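Local coordinates for protein muramoyltetrapeptide carboxypeptidase (Oxalobacter formigenes OXCC13, PDB 6UUK) that probably acts as a serine-type LD-carboxypeptidase of the S66 family, trimming muramoyl tetrapeptides of the bacterial cell wall, at residues P210-E215 with L331-G336; T224-M229 with L243-I248; E158-K163 with T232-D237; E215-G220 with P236-G241; H249-R254 with N289-N294. All blocks are in the same frame, centred on the assembly; numbering follows the deposited sequence.

Contact 1: P210-E215 with L331-G336; sequences PDVDVE and LMSKAG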
# COMPACT_ATOMS: atom_id res chain seq x y z
N PRO B 210 -8.55 -0.76 26.11
CA PRO B 210 -9.43 0.18 26.79
C PRO B 210 -10.85 -0.37 26.91
O PRO B 210 -11.27 -1.25 26.16
CB PRO B 210 -9.40 1.42 25.89
CG PRO B 210 -9.05 0.89 24.54
CD PRO B 210 -8.12 -0.26 24.79
N ASP B 211 -11.58 0.18 27.88
CA ASP B 211 -12.96 -0.22 28.13
C ASP B 211 -13.86 0.63 27.24
O ASP B 211 -14.10 1.81 27.52
CB ASP B 211 -13.32 -0.06 29.60
CG ASP B 211 -12.59 -1.06 30.48
OD1 ASP B 211 -11.82 -1.88 29.94
OD2 ASP B 211 -12.79 -1.02 31.72
N VAL B 212 -14.37 0.03 26.17
CA VAL B 212 -15.21 0.72 25.21
C VAL B 212 -16.61 0.11 25.24
O VAL B 212 -16.83 -0.97 25.79
CB VAL B 212 -14.63 0.68 23.78
CG1 VAL B 212 -13.14 0.98 23.81
CG2 VAL B 212 -14.89 -0.67 23.13
N ASP B 213 -17.56 0.82 24.65
CA ASP B 213 -18.94 0.35 24.55
C ASP B 213 -19.64 1.06 23.40
O ASP B 213 -20.61 1.80 23.60
CB ASP B 213 -19.69 0.59 25.87
CG ASP B 213 -21.02 -0.13 25.92
OD1 ASP B 213 -21.02 -1.37 26.08
OD2 ASP B 213 -22.07 0.54 25.81
N VAL B 214 -19.15 0.83 22.18
CA VAL B 214 -19.65 1.53 21.01
C VAL B 214 -20.54 0.60 20.21
O VAL B 214 -20.62 -0.60 20.46
CB VAL B 214 -18.49 2.08 20.14
CG1 VAL B 214 -17.71 3.14 20.90
CG2 VAL B 214 -17.57 0.95 19.70
N GLU B 215 -21.23 1.16 19.21
CA GLU B 215 -22.12 0.39 18.35
C GLU B 215 -22.23 1.10 17.01
O GLU B 215 -22.66 2.26 16.96
CB GLU B 215 -23.50 0.23 18.99
CG GLU B 215 -24.53 -0.45 18.10
CD GLU B 215 -25.86 -0.67 18.81
OE1 GLU B 215 -25.88 -0.66 20.06
OE2 GLU B 215 -26.88 -0.86 18.11
N LEU B 331 -19.60 -3.42 19.99
CA LEU B 331 -18.30 -3.72 20.57
C LEU B 331 -18.30 -3.39 22.06
O LEU B 331 -18.67 -2.28 22.46
CB LEU B 331 -17.19 -2.94 19.86
CG LEU B 331 -15.76 -3.20 20.35
CD1 LEU B 331 -15.41 -4.68 20.23
CD2 LEU B 331 -14.78 -2.35 19.57
N MSE B 332 -17.89 -4.36 22.87
CA MSE B 332 -17.83 -4.18 24.32
C MSE B 332 -16.54 -4.76 24.89
O MSE B 332 -16.25 -5.94 24.71
CB MSE B 332 -19.04 -4.84 24.99
CG MSE B 332 -20.37 -4.21 24.64
SE MSE B 332 -21.88 -5.33 25.14
CE MSE B 332 -21.56 -6.83 23.93
N SER B 333 -15.77 -3.93 25.59
CA SER B 333 -14.53 -4.34 26.22
C SER B 333 -14.60 -4.02 27.71
O SER B 333 -14.91 -2.89 28.09
CB SER B 333 -13.32 -3.64 25.58
OG SER B 333 -13.46 -2.23 25.63
N LYS B 334 -14.30 -5.02 28.54
CA LYS B 334 -14.45 -4.91 29.99
C LYS B 334 -13.14 -5.30 30.68
O LYS B 334 -13.10 -6.19 31.53
CB LYS B 334 -15.60 -5.79 30.48
CG LYS B 334 -16.81 -5.79 29.56
CD LYS B 334 -17.75 -6.93 29.89
CE LYS B 334 -18.73 -7.17 28.75
NZ LYS B 334 -18.02 -7.51 27.49
N ALA B 335 -12.06 -4.61 30.30
CA ALA B 335 -10.72 -4.82 30.86
C ALA B 335 -10.30 -6.29 30.73
O ALA B 335 -10.29 -7.07 31.69
CB ALA B 335 -10.66 -4.36 32.32
N GLY B 336 -9.96 -6.65 29.49
CA GLY B 336 -9.55 -7.99 29.15
C GLY B 336 -10.65 -8.84 28.54
O GLY B 336 -10.36 -9.72 27.73

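Contact 2: T224-M229 with L243-I248; sequences TMLAHM and LFVEDI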
# COMPACT_ATOMS: atom_id res chain seq x y z
N THR B 224 -3.85 -4.31 3.68
CA THR B 224 -3.22 -3.91 2.43
C THR B 224 -4.26 -3.51 1.39
O THR B 224 -4.05 -2.57 0.62
CB THR B 224 -2.33 -5.04 1.90
OG1 THR B 224 -1.37 -5.40 2.90
CG2 THR B 224 -1.60 -4.61 0.64
N MSE B 225 -5.39 -4.20 1.36
CA MSE B 225 -6.44 -3.92 0.39
C MSE B 225 -7.23 -2.67 0.78
O MSE B 225 -7.77 -1.97 -0.08
CB MSE B 225 -7.38 -5.12 0.25
CG MSE B 225 -6.65 -6.43 0.05
SE MSE B 225 -5.38 -6.37 -1.43
CE MSE B 225 -4.37 -7.98 -1.03
N LEU B 226 -7.30 -2.39 2.08
CA LEU B 226 -7.98 -1.18 2.54
C LEU B 226 -7.14 0.06 2.28
O LEU B 226 -7.66 1.08 1.81
CB LEU B 226 -8.32 -1.30 4.03
CG LEU B 226 -9.48 -2.24 4.37
CD1 LEU B 226 -9.70 -2.30 5.87
CD2 LEU B 226 -10.75 -1.79 3.66
N ALA B 227 -5.84 0.00 2.59
CA ALA B 227 -4.96 1.11 2.24
C ALA B 227 -4.87 1.29 0.73
O ALA B 227 -4.65 2.40 0.24
CB ALA B 227 -3.57 0.88 2.83
N HIS B 228 -5.02 0.19 -0.03
CA HIS B 228 -5.12 0.28 -1.48
C HIS B 228 -6.38 1.02 -1.92
O HIS B 228 -6.40 1.58 -3.03
CB HIS B 228 -5.09 -1.13 -2.08
CG HIS B 228 -5.38 -1.17 -3.55
ND1 HIS B 228 -4.62 -0.49 -4.48
CD2 HIS B 228 -6.34 -1.82 -4.25
CE1 HIS B 228 -5.10 -0.71 -5.69
NE2 HIS B 228 -6.14 -1.52 -5.58
N MSE B 229 -7.42 1.04 -1.09
CA MSE B 229 -8.67 1.71 -1.43
C MSE B 229 -8.64 3.20 -1.12
O MSE B 229 -9.57 3.93 -1.46
CB MSE B 229 -9.83 1.06 -0.68
CG MSE B 229 -10.28 -0.27 -1.24
SE MSE B 229 -10.84 -0.13 -3.09
CE MSE B 229 -12.12 -1.59 -3.12
N LEU B 243 -14.34 -0.38 12.55
CA LEU B 243 -13.44 -0.84 11.50
C LEU B 243 -12.50 -1.90 12.05
O LEU B 243 -11.91 -1.73 13.12
CB LEU B 243 -12.64 0.34 10.93
CG LEU B 243 -11.67 0.04 9.79
CD1 LEU B 243 -12.41 -0.41 8.55
CD2 LEU B 243 -10.81 1.26 9.49
N PHE B 244 -12.35 -3.00 11.31
CA PHE B 244 -11.43 -4.07 11.66
C PHE B 244 -10.46 -4.32 10.51
O PHE B 244 -10.83 -4.21 9.34
CB PHE B 244 -12.19 -5.36 12.01
CG PHE B 244 -12.90 -6.00 10.85
CD1 PHE B 244 -14.17 -5.59 10.50
CD2 PHE B 244 -12.30 -7.01 10.12
CE1 PHE B 244 -14.83 -6.18 9.43
CE2 PHE B 244 -12.95 -7.60 9.05
CZ PHE B 244 -14.22 -7.18 8.71
N VAL B 245 -9.22 -4.67 10.86
CA VAL B 245 -8.16 -4.89 9.88
C VAL B 245 -7.35 -6.12 10.28
O VAL B 245 -7.35 -6.55 11.44
CB VAL B 245 -7.23 -3.67 9.74
CG1 VAL B 245 -7.97 -2.49 9.13
CG2 VAL B 245 -6.64 -3.28 11.09
N GLU B 246 -6.66 -6.68 9.29
CA GLU B 246 -5.76 -7.80 9.50
C GLU B 246 -4.81 -7.88 8.31
O GLU B 246 -5.07 -7.31 7.25
CB GLU B 246 -6.52 -9.12 9.69
CG GLU B 246 -7.51 -9.46 8.58
CD GLU B 246 -6.85 -10.05 7.35
OE1 GLU B 246 -7.33 -9.79 6.23
OE2 GLU B 246 -5.85 -10.78 7.50
N ASP B 247 -3.70 -8.60 8.50
CA ASP B 247 -2.70 -8.74 7.46
C ASP B 247 -1.72 -9.84 7.85
O ASP B 247 -1.73 -10.33 8.98
CB ASP B 247 -1.96 -7.42 7.22
CG ASP B 247 -1.70 -7.16 5.75
OD1 ASP B 247 -1.61 -8.13 4.97
OD2 ASP B 247 -1.59 -5.97 5.37
N ILE B 248 -0.87 -10.22 6.89
CA ILE B 248 0.19 -11.19 7.11
C ILE B 248 1.42 -10.76 6.32
O ILE B 248 1.34 -9.94 5.40
CB ILE B 248 -0.20 -12.63 6.70
CG1 ILE B 248 -0.86 -12.63 5.32
CG2 ILE B 248 -1.10 -13.26 7.76
CD1 ILE B 248 -1.03 -14.01 4.72

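Contact 3: E158-K163 with T232-D237; sequences EMALLK and TPWMPD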
# COMPACT_ATOMS: atom_id res chain seq x y z
N GLU B 158 -15.42 -6.66 -1.54
CA GLU B 158 -16.42 -6.41 -0.52
C GLU B 158 -16.59 -4.93 -0.19
O GLU B 158 -17.62 -4.55 0.36
CB GLU B 158 -16.07 -7.19 0.76
CG GLU B 158 -16.05 -8.69 0.57
CD GLU B 158 -15.93 -9.45 1.88
OE1 GLU B 158 -15.87 -8.79 2.94
OE2 GLU B 158 -15.88 -10.69 1.84
N MSE B 159 -15.60 -4.10 -0.51
CA MSE B 159 -15.71 -2.67 -0.26
C MSE B 159 -16.60 -2.00 -1.30
O MSE B 159 -17.39 -1.11 -0.98
CB MSE B 159 -14.33 -2.01 -0.24
CG MSE B 159 -13.44 -2.44 0.91
SE MSE B 159 -14.25 -2.15 2.66
CE MSE B 159 -14.90 -3.96 3.01
N ALA B 160 -16.48 -2.45 -2.56
CA ALA B 160 -17.33 -1.92 -3.61
C ALA B 160 -18.78 -2.34 -3.42
O ALA B 160 -19.70 -1.57 -3.74
CB ALA B 160 -16.82 -2.37 -4.98
N LEU B 161 -19.01 -3.55 -2.90
CA LEU B 161 -20.37 -3.94 -2.54
C LEU B 161 -20.92 -3.07 -1.42
O LEU B 161 -22.08 -2.64 -1.46
CB LEU B 161 -20.40 -5.41 -2.12
CG LEU B 161 -20.42 -6.46 -3.23
CD1 LEU B 161 -20.54 -7.85 -2.63
CD2 LEU B 161 -21.56 -6.19 -4.20
N LEU B 162 -20.09 -2.78 -0.41
CA LEU B 162 -20.52 -1.90 0.67
C LEU B 162 -20.67 -0.46 0.18
O LEU B 162 -21.47 0.30 0.73
CB LEU B 162 -19.53 -1.97 1.83
CG LEU B 162 -19.94 -1.24 3.11
CD1 LEU B 162 -21.27 -1.77 3.63
CD2 LEU B 162 -18.86 -1.37 4.15
N LYS B 163 -19.91 -0.08 -0.85
CA LYS B 163 -20.08 1.24 -1.44
C LYS B 163 -21.46 1.40 -2.07
O LYS B 163 -21.99 2.51 -2.14
CB LYS B 163 -18.98 1.50 -2.47
CG LYS B 163 -18.96 2.91 -3.03
CD LYS B 163 -18.73 3.94 -1.93
CE LYS B 163 -18.74 5.35 -2.49
NZ LYS B 163 -18.53 6.36 -1.41
N THR B 232 -9.56 6.05 -3.76
CA THR B 232 -10.35 5.50 -4.85
C THR B 232 -11.84 5.65 -4.55
O THR B 232 -12.26 5.64 -3.39
CB THR B 232 -10.02 4.02 -5.05
OG1 THR B 232 -10.52 3.27 -3.94
CG2 THR B 232 -8.52 3.83 -5.14
N PRO B 233 -12.67 5.81 -5.59
CA PRO B 233 -14.12 5.90 -5.37
C PRO B 233 -14.74 4.62 -4.84
O PRO B 233 -15.94 4.62 -4.51
CB PRO B 233 -14.67 6.24 -6.76
CG PRO B 233 -13.50 6.78 -7.52
CD PRO B 233 -12.31 6.04 -7.00
N TRP B 234 -13.99 3.52 -4.75
CA TRP B 234 -14.52 2.26 -4.25
C TRP B 234 -14.47 2.17 -2.73
O TRP B 234 -15.01 1.21 -2.17
CB TRP B 234 -13.75 1.09 -4.85
CG TRP B 234 -13.60 1.17 -6.34
CD1 TRP B 234 -12.51 1.60 -7.04
CD2 TRP B 234 -14.58 0.80 -7.32
NE1 TRP B 234 -12.75 1.53 -8.39
CE2 TRP B 234 -14.02 1.04 -8.59
CE3 TRP B 234 -15.89 0.30 -7.25
CZ2 TRP B 234 -14.70 0.80 -9.78
CZ3 TRP B 234 -16.57 0.06 -8.43
CH2 TRP B 234 -15.98 0.31 -9.68
N MSE B 235 -13.85 3.13 -2.05
CA MSE B 235 -13.81 3.15 -0.59
C MSE B 235 -15.16 3.56 -0.01
O MSE B 235 -15.67 4.63 -0.32
CB MSE B 235 -12.71 4.10 -0.10
CG MSE B 235 -12.76 4.37 1.40
SE MSE B 235 -12.19 2.86 2.49
CE MSE B 235 -10.26 3.06 2.31
N PRO B 236 -15.73 2.70 0.84
CA PRO B 236 -17.02 3.03 1.45
C PRO B 236 -16.91 4.25 2.35
O PRO B 236 -15.85 4.53 2.93
CB PRO B 236 -17.37 1.77 2.24
CG PRO B 236 -16.54 0.68 1.63
CD PRO B 236 -15.28 1.35 1.18
N ASP B 237 -18.01 4.97 2.47
CA ASP B 237 -18.08 6.19 3.27
C ASP B 237 -18.88 5.93 4.54
O ASP B 237 -19.96 6.48 4.76
CB ASP B 237 -18.67 7.32 2.44
CG ASP B 237 -18.50 8.68 3.10
OD1 ASP B 237 -17.92 8.76 4.21
OD2 ASP B 237 -18.95 9.67 2.50

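Contact 4: E215-G220 with P236-G241; sequences EGTLWG and PDISGG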
# COMPACT_ATOMS: atom_id res chain seq x y z
N GLU B 215 -21.23 1.16 19.21
CA GLU B 215 -22.12 0.39 18.35
C GLU B 215 -22.23 1.10 17.01
O GLU B 215 -22.66 2.26 16.96
CB GLU B 215 -23.50 0.23 18.99
CG GLU B 215 -24.53 -0.45 18.10
CD GLU B 215 -25.86 -0.67 18.81
OE1 GLU B 215 -25.88 -0.66 20.06
OE2 GLU B 215 -26.88 -0.86 18.11
N GLY B 216 -21.84 0.42 15.95
CA GLY B 216 -21.88 1.01 14.63
C GLY B 216 -21.81 -0.04 13.54
O GLY B 216 -21.92 -1.24 13.80
N THR B 217 -21.62 0.44 12.31
CA THR B 217 -21.56 -0.44 11.15
C THR B 217 -20.19 -1.11 11.09
O THR B 217 -19.16 -0.43 11.04
CB THR B 217 -21.83 0.34 9.87
OG1 THR B 217 -23.12 0.98 9.96
CG2 THR B 217 -21.82 -0.59 8.67
N LEU B 218 -20.18 -2.45 11.09
CA LEU B 218 -18.94 -3.20 11.02
C LEU B 218 -18.47 -3.30 9.58
O LEU B 218 -19.25 -3.65 8.69
CB LEU B 218 -19.13 -4.59 11.62
CG LEU B 218 -17.87 -5.46 11.74
CD1 LEU B 218 -16.90 -4.86 12.74
CD2 LEU B 218 -18.23 -6.88 12.12
N TRP B 219 -17.20 -3.01 9.35
CA TRP B 219 -16.63 -3.07 8.01
C TRP B 219 -15.11 -3.11 8.11
O TRP B 219 -14.54 -2.79 9.15
CB TRP B 219 -17.08 -1.88 7.16
CG TRP B 219 -16.52 -0.56 7.61
CD1 TRP B 219 -16.86 0.13 8.74
CD2 TRP B 219 -15.55 0.24 6.93
NE1 TRP B 219 -16.14 1.30 8.81
CE2 TRP B 219 -15.33 1.39 7.71
CE3 TRP B 219 -14.83 0.08 5.74
CZ2 TRP B 219 -14.43 2.38 7.33
CZ3 TRP B 219 -13.93 1.07 5.37
CH2 TRP B 219 -13.74 2.21 6.16
N GLY B 220 -14.48 -3.52 7.02
CA GLY B 220 -13.04 -3.61 6.93
C GLY B 220 -12.63 -4.93 6.32
O GLY B 220 -13.39 -5.57 5.59
N PRO B 236 -15.73 2.70 0.84
CA PRO B 236 -17.02 3.03 1.45
C PRO B 236 -16.91 4.25 2.35
O PRO B 236 -15.85 4.53 2.93
CB PRO B 236 -17.37 1.77 2.24
CG PRO B 236 -16.54 0.68 1.63
CD PRO B 236 -15.28 1.35 1.18
N ASP B 237 -18.01 4.97 2.47
CA ASP B 237 -18.08 6.19 3.27
C ASP B 237 -18.88 5.93 4.54
O ASP B 237 -19.96 6.48 4.76
CB ASP B 237 -18.67 7.32 2.44
CG ASP B 237 -18.50 8.68 3.10
OD1 ASP B 237 -17.92 8.76 4.21
OD2 ASP B 237 -18.95 9.67 2.50
N ILE B 238 -18.31 5.06 5.37
CA ILE B 238 -18.92 4.67 6.64
C ILE B 238 -18.60 5.74 7.67
O ILE B 238 -17.43 6.05 7.92
CB ILE B 238 -18.41 3.29 7.08
CG1 ILE B 238 -18.63 2.26 5.98
CG2 ILE B 238 -19.09 2.83 8.37
CD1 ILE B 238 -20.09 2.09 5.61
N SER B 239 -19.64 6.31 8.27
CA SER B 239 -19.51 7.35 9.28
C SER B 239 -19.91 6.76 10.62
O SER B 239 -21.05 6.32 10.79
CB SER B 239 -20.37 8.56 8.93
OG SER B 239 -20.34 9.52 9.97
N GLY B 240 -18.97 6.73 11.56
CA GLY B 240 -19.26 6.23 12.89
C GLY B 240 -19.40 4.72 12.97
O GLY B 240 -20.26 4.22 13.71
N GLY B 241 -18.58 3.98 12.22
CA GLY B 241 -18.62 2.54 12.23
C GLY B 241 -17.48 1.93 13.04
O GLY B 241 -16.64 2.62 13.63
O HOH W 1 -21.99 3.39 11.37

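Contact 5: H249-R254 with N289-N294; sequences HEHPYR and NGYDFN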
# COMPACT_ATOMS: atom_id res chain seq x y z
N HIS B 249 2.57 -11.33 6.69
CA HIS B 249 3.87 -11.03 6.09
C HIS B 249 4.25 -9.56 6.21
O HIS B 249 5.04 -9.05 5.41
CB HIS B 249 3.91 -11.44 4.61
CG HIS B 249 3.25 -12.75 4.31
ND1 HIS B 249 3.62 -13.92 4.93
CD2 HIS B 249 2.25 -13.06 3.46
CE1 HIS B 249 2.87 -14.91 4.47
NE2 HIS B 249 2.03 -14.41 3.57
N GLU B 250 3.70 -8.85 7.20
CA GLU B 250 3.91 -7.42 7.34
C GLU B 250 4.66 -7.13 8.63
O GLU B 250 4.20 -7.50 9.72
CB GLU B 250 2.58 -6.66 7.33
CG GLU B 250 1.74 -6.91 6.09
CD GLU B 250 2.47 -6.56 4.81
OE1 GLU B 250 3.20 -5.55 4.78
OE2 GLU B 250 2.33 -7.32 3.82
N HIS B 251 5.80 -6.46 8.51
CA HIS B 251 6.48 -5.92 9.67
C HIS B 251 5.61 -4.83 10.30
O HIS B 251 4.90 -4.11 9.59
CB HIS B 251 7.84 -5.34 9.26
CG HIS B 251 8.82 -5.22 10.39
ND1 HIS B 251 8.79 -4.19 11.30
CD2 HIS B 251 9.87 -6.00 10.74
CE1 HIS B 251 9.77 -4.34 12.17
NE2 HIS B 251 10.45 -5.43 11.85
N PRO B 252 5.62 -4.71 11.64
CA PRO B 252 4.77 -3.72 12.31
C PRO B 252 4.92 -2.29 11.79
O PRO B 252 3.98 -1.49 11.92
CB PRO B 252 5.20 -3.82 13.78
CG PRO B 252 6.42 -4.72 13.80
CD PRO B 252 6.28 -5.60 12.60
N TYR B 253 6.07 -1.94 11.22
CA TYR B 253 6.19 -0.62 10.62
C TYR B 253 5.40 -0.52 9.32
O TYR B 253 4.91 0.56 8.97
CB TYR B 253 7.67 -0.26 10.39
CG TYR B 253 8.30 -0.81 9.13
CD1 TYR B 253 8.26 -0.10 7.94
CD2 TYR B 253 8.95 -2.04 9.14
CE1 TYR B 253 8.84 -0.60 6.79
CE2 TYR B 253 9.54 -2.54 7.99
CZ TYR B 253 9.48 -1.82 6.82
OH TYR B 253 10.06 -2.32 5.68
N ARG B 254 5.27 -1.63 8.59
CA ARG B 254 4.38 -1.65 7.43
C ARG B 254 2.92 -1.58 7.86
O ARG B 254 2.08 -1.07 7.11
CB ARG B 254 4.63 -2.90 6.59
CG ARG B 254 6.09 -3.13 6.22
CD ARG B 254 6.25 -4.42 5.43
NE ARG B 254 7.65 -4.74 5.19
CZ ARG B 254 8.33 -4.36 4.11
NH1 ARG B 254 7.73 -3.64 3.17
NH2 ARG B 254 9.61 -4.70 3.97
N ASN B 289 15.53 -2.47 17.67
CA ASN B 289 15.92 -1.86 18.94
C ASN B 289 14.71 -1.66 19.85
O ASN B 289 14.45 -0.57 20.36
CB ASN B 289 16.66 -0.54 18.70
CG ASN B 289 17.38 -0.05 19.94
OD1 ASN B 289 17.73 -0.83 20.83
ND2 ASN B 289 17.60 1.26 20.02
N GLY B 290 13.96 -2.74 20.05
CA GLY B 290 12.78 -2.71 20.89
C GLY B 290 11.49 -2.40 20.17
O GLY B 290 10.42 -2.44 20.81
N TYR B 291 11.53 -2.09 18.88
CA TYR B 291 10.32 -1.81 18.13
C TYR B 291 9.63 -3.12 17.76
O TYR B 291 10.26 -4.05 17.25
CB TYR B 291 10.63 -1.01 16.87
CG TYR B 291 9.40 -0.51 16.14
CD1 TYR B 291 8.81 -1.27 15.13
CD2 TYR B 291 8.83 0.71 16.46
CE1 TYR B 291 7.69 -0.82 14.47
CE2 TYR B 291 7.70 1.17 15.81
CZ TYR B 291 7.14 0.40 14.81
OH TYR B 291 6.02 0.85 14.15
N ASP B 292 8.33 -3.19 18.02
CA ASP B 292 7.54 -4.38 17.74
C ASP B 292 6.08 -3.97 17.62
O ASP B 292 5.77 -2.82 17.30
CB ASP B 292 7.78 -5.44 18.84
CG ASP B 292 7.65 -4.87 20.24
OD1 ASP B 292 7.31 -3.68 20.37
OD2 ASP B 292 7.91 -5.61 21.21
N PHE B 293 5.17 -4.92 17.86
CA PHE B 293 3.75 -4.62 17.77
C PHE B 293 3.28 -3.79 18.96
O PHE B 293 2.40 -2.94 18.80
CB PHE B 293 2.94 -5.91 17.67
CG PHE B 293 1.58 -5.74 17.05
CD1 PHE B 293 1.40 -5.95 15.69
CD2 PHE B 293 0.49 -5.35 17.81
CE1 PHE B 293 0.16 -5.80 15.11
CE2 PHE B 293 -0.75 -5.19 17.24
CZ PHE B 293 -0.92 -5.41 15.88
N ASN B 294 3.85 -4.02 20.14
CA ASN B 294 3.45 -3.25 21.32
C ASN B 294 3.89 -1.79 21.20
O ASN B 294 3.13 -0.88 21.54
CB ASN B 294 4.02 -3.88 22.58
CG ASN B 294 3.42 -5.24 22.88
OD1 ASN B 294 2.25 -5.49 22.59
ND2 ASN B 294 4.21 -6.12 23.47

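Contact 1: P210-E215 with L331-G336
Ser333 reaches across to the backbone of Pro210 and Val212. Its CB lies 3.2 Å from Pro210 O, and from there OG turns into the position between the backbone N and the carbonyl carbon (chi1 57°), facing the opposing chain. At the tip, OG donates to Pro210 O and accepts from Val212 N, both at a doubtfully short 2.5 Å. A serine suits the place because a single hydroxyl can serve a carbonyl and an N-H at once. The backbone continues the pairing: Ser333 N donates almost straight to Val212 O (3.2 Å, 175°), and Leu331 N donates to Val214 O at 3.0 Å. Towards the end of 331-336, Asp211 OD1 accepts a weak bond from Ala335 N (2.8 Å, 123°), with Ala335 CB beside the carboxylate. The branched apolar residues collect on one face, where Leu331 CB meets Val214 CG2 and Leu331 CG meets Val212 CG2, each at 3.9 Å. Leu331 also packs on Ala273 and Val275 of strand 273-280. Asp213 and the selenomethionine Met332 lie side by side on the other face. Strand 213-222 thus begins antiparallel to the end of strand 328-333, which turns back into strand 337-343 as a beta hairpin within the mixed seven-stranded sheet.

Contact 2: T224-M229 with L243-I248
Helix 224-228 packs against strand 243-248 with the two axes 8.9 Å apart at closest and their directions 117° apart, bringing Thr224 to Asp247 and Leu226 to Val245. The strand's alternation turns Leu243, Val245 and Asp247 toward the helix, and Glu246, a predicted charge-relay residue, to the other side. Near the start of the helix, Thr224 OG1 sits beside its own backbone N, anti to the carbonyl carbon (chi1 -56°), and donates to Asp247 OD2 at 2.5 Å. It uses the syn lone pair of OD2, and the two side chains cross at about a right angle. The other oxygen is engaged too: Asp247 OD1 accepts from Ile248 N (2.9 Å) on its anti side, with the donor 23° out of the carboxylate plane. Bonds at both oxygens limit the rotation of this buried carboxylate, and a short hydroxyl side chain suits the position facing it. Further along, Leu226 carries the apolar half. Its CD1 is 3.7 Å from Val245 CG1 and 4.3 Å from Leu243 CD1, so one methyl of a flexible leucine side chain meets both. The pair belongs to the beta-alpha-beta unit of strand 213-222, helix 223-228 and strand 242-248. Met258 of helix 252-264 touches both Thr224 and Asp247, Met159 of helix 155-163 meets Leu226, and Arg257 of the second subunit packs on Thr224.

Contact 3: E158-K163 with T232-D237
The ring of Pro236 lies against helix 158-163, its CB, CG and CD set between Met159 and Leu162. Pro236 CG comes to 3.3 Å from Met159 O, and Pro236 CD to 3.8 Å from Met159 CB. The selenomethionine side chain of Met159 bends at chi2 and chi3, and its SE approaches Pro236 CG at 3.8 Å. Leu162 arrives across the ring at about a right angle; with its CG anti to the backbone N (chi1 -172°), Leu162 CD2 touches Pro236 CB at 4.0 Å. An alanine in place of Leu162 would probably open a gap beside Pro236 CB and against Trp219, where the branched end now packs. This is a seam between the domains: the helix belongs to the N-terminal LD-carboxypeptidase domain, and residues 232-237 to the loop leading from helix 223-228 to strand 242-248 of the C-terminal one. Within that loop, Thr232 to Met235 form a type I beta turn, in which the fixed phi of Pro233 suits the second position. The turn presents Trp234 to the helix, where the small side chain of Ala160 admits the indole and its CB meets Trp234 CE3 at 3.6 Å. Trp234 NE1 is hydrogen-bonded to Glu264 of the second subunit, and the ring stacks edge-to-face with His134. The aliphatic part of Lys163 passes close to two carbonyl oxygens of the loop, Lys163 CE lying 3.5 Å from Pro233 O and Lys163 CD 3.5 Å from Met235 O.

Contact 4: E215-G220 with P236-G241
Trp219 receives Ile238 on one face of its indole, joining strand 213-222 to the loop that completes a beta-alpha-beta crossover before strand 242-248. The CH-pi contact comes first: Ile238 CG1 stands 3.7 Å from the centroid of the Trp219 five-membered ring, 3° off its normal. The other branch adds an apolar touch, Ile238 CG2 lying 3.5 Å from Trp219 CD1, so both arms of a beta-branched side chain are used. The indole N-H is held by Gln271 OE1. An alanine at Trp219 would probably leave Ile238 without the surface it lies on and Gln271 OE1 without the indole donor. Backbone crowding explains two glycines: a CB on Gly216 would stand 2.4 Å from Gly240 O, and one on Gly241 would stand 2.5 Å from Thr217 O. The two segments share no direct hydrogen bond; instead, a water accepts from Thr217 N at 3.1 Å and donates to Ser239 O at 3.1 Å.

Contact 5: H249-R254 with N289-N294
Tyr291 and Pro252 make the main apolar contact, Pro252 CB lying 4.0 Å from Tyr291 CE1. The same carbon of Tyr291 is 4.1 Å from Tyr253 CB, and Tyr253 N comes up at the ring's edge. Tyr291 CG stands anti to the backbone N (chi1 -172°), directed at the helix beginning at Pro252. Edge meets edge where His251 CE1 approaches Tyr291 CD1 at 4.4 Å. A cation-pi contact joins the Tyr253 ring to Arg96 of the second subunit. Proline also rests on backbone, with Pro252 CB 3.7 Å from Asp292 O. Polar groups find their partners beyond this pair of segments: Tyr291 OH bonds weakly to Glu256, and His251 NE2 bonds to Asp288. Asp292 OD1 accepts from Ala295 N, as an N-cap aspartate should, while Pro252 suits a first helical turn because it has no N-H to satisfy. Two helix starts thus meet, those of helices 252-264 and 293-303, which follow successive parallel strands of an alpha/beta sheet.

Overall arrangement
Contacts 1, 2 and 4 share the mixed seven-stranded sheet: strand 213-222 serves contacts 1 and 4, whose centres lie about 17 Å apart with Glu215 in common, and strand 242-248 beside it serves contact 2. Contacts 3 and 4 meet on the loop at Pro236 and Asp237, their centres about 11 Å apart, so contact 3 ties the N-terminal domain's helix 155-163 to the sheet's crossover. Contact 5 follows contact 2 along the chain, where strand 242-248 runs on into helix 252-264. Contacts 2, 3 and 5 also touch the second subunit. The predicted charge-relay residue Glu246 therefore sits on a strand whose surroundings join both domains and the dimer interface.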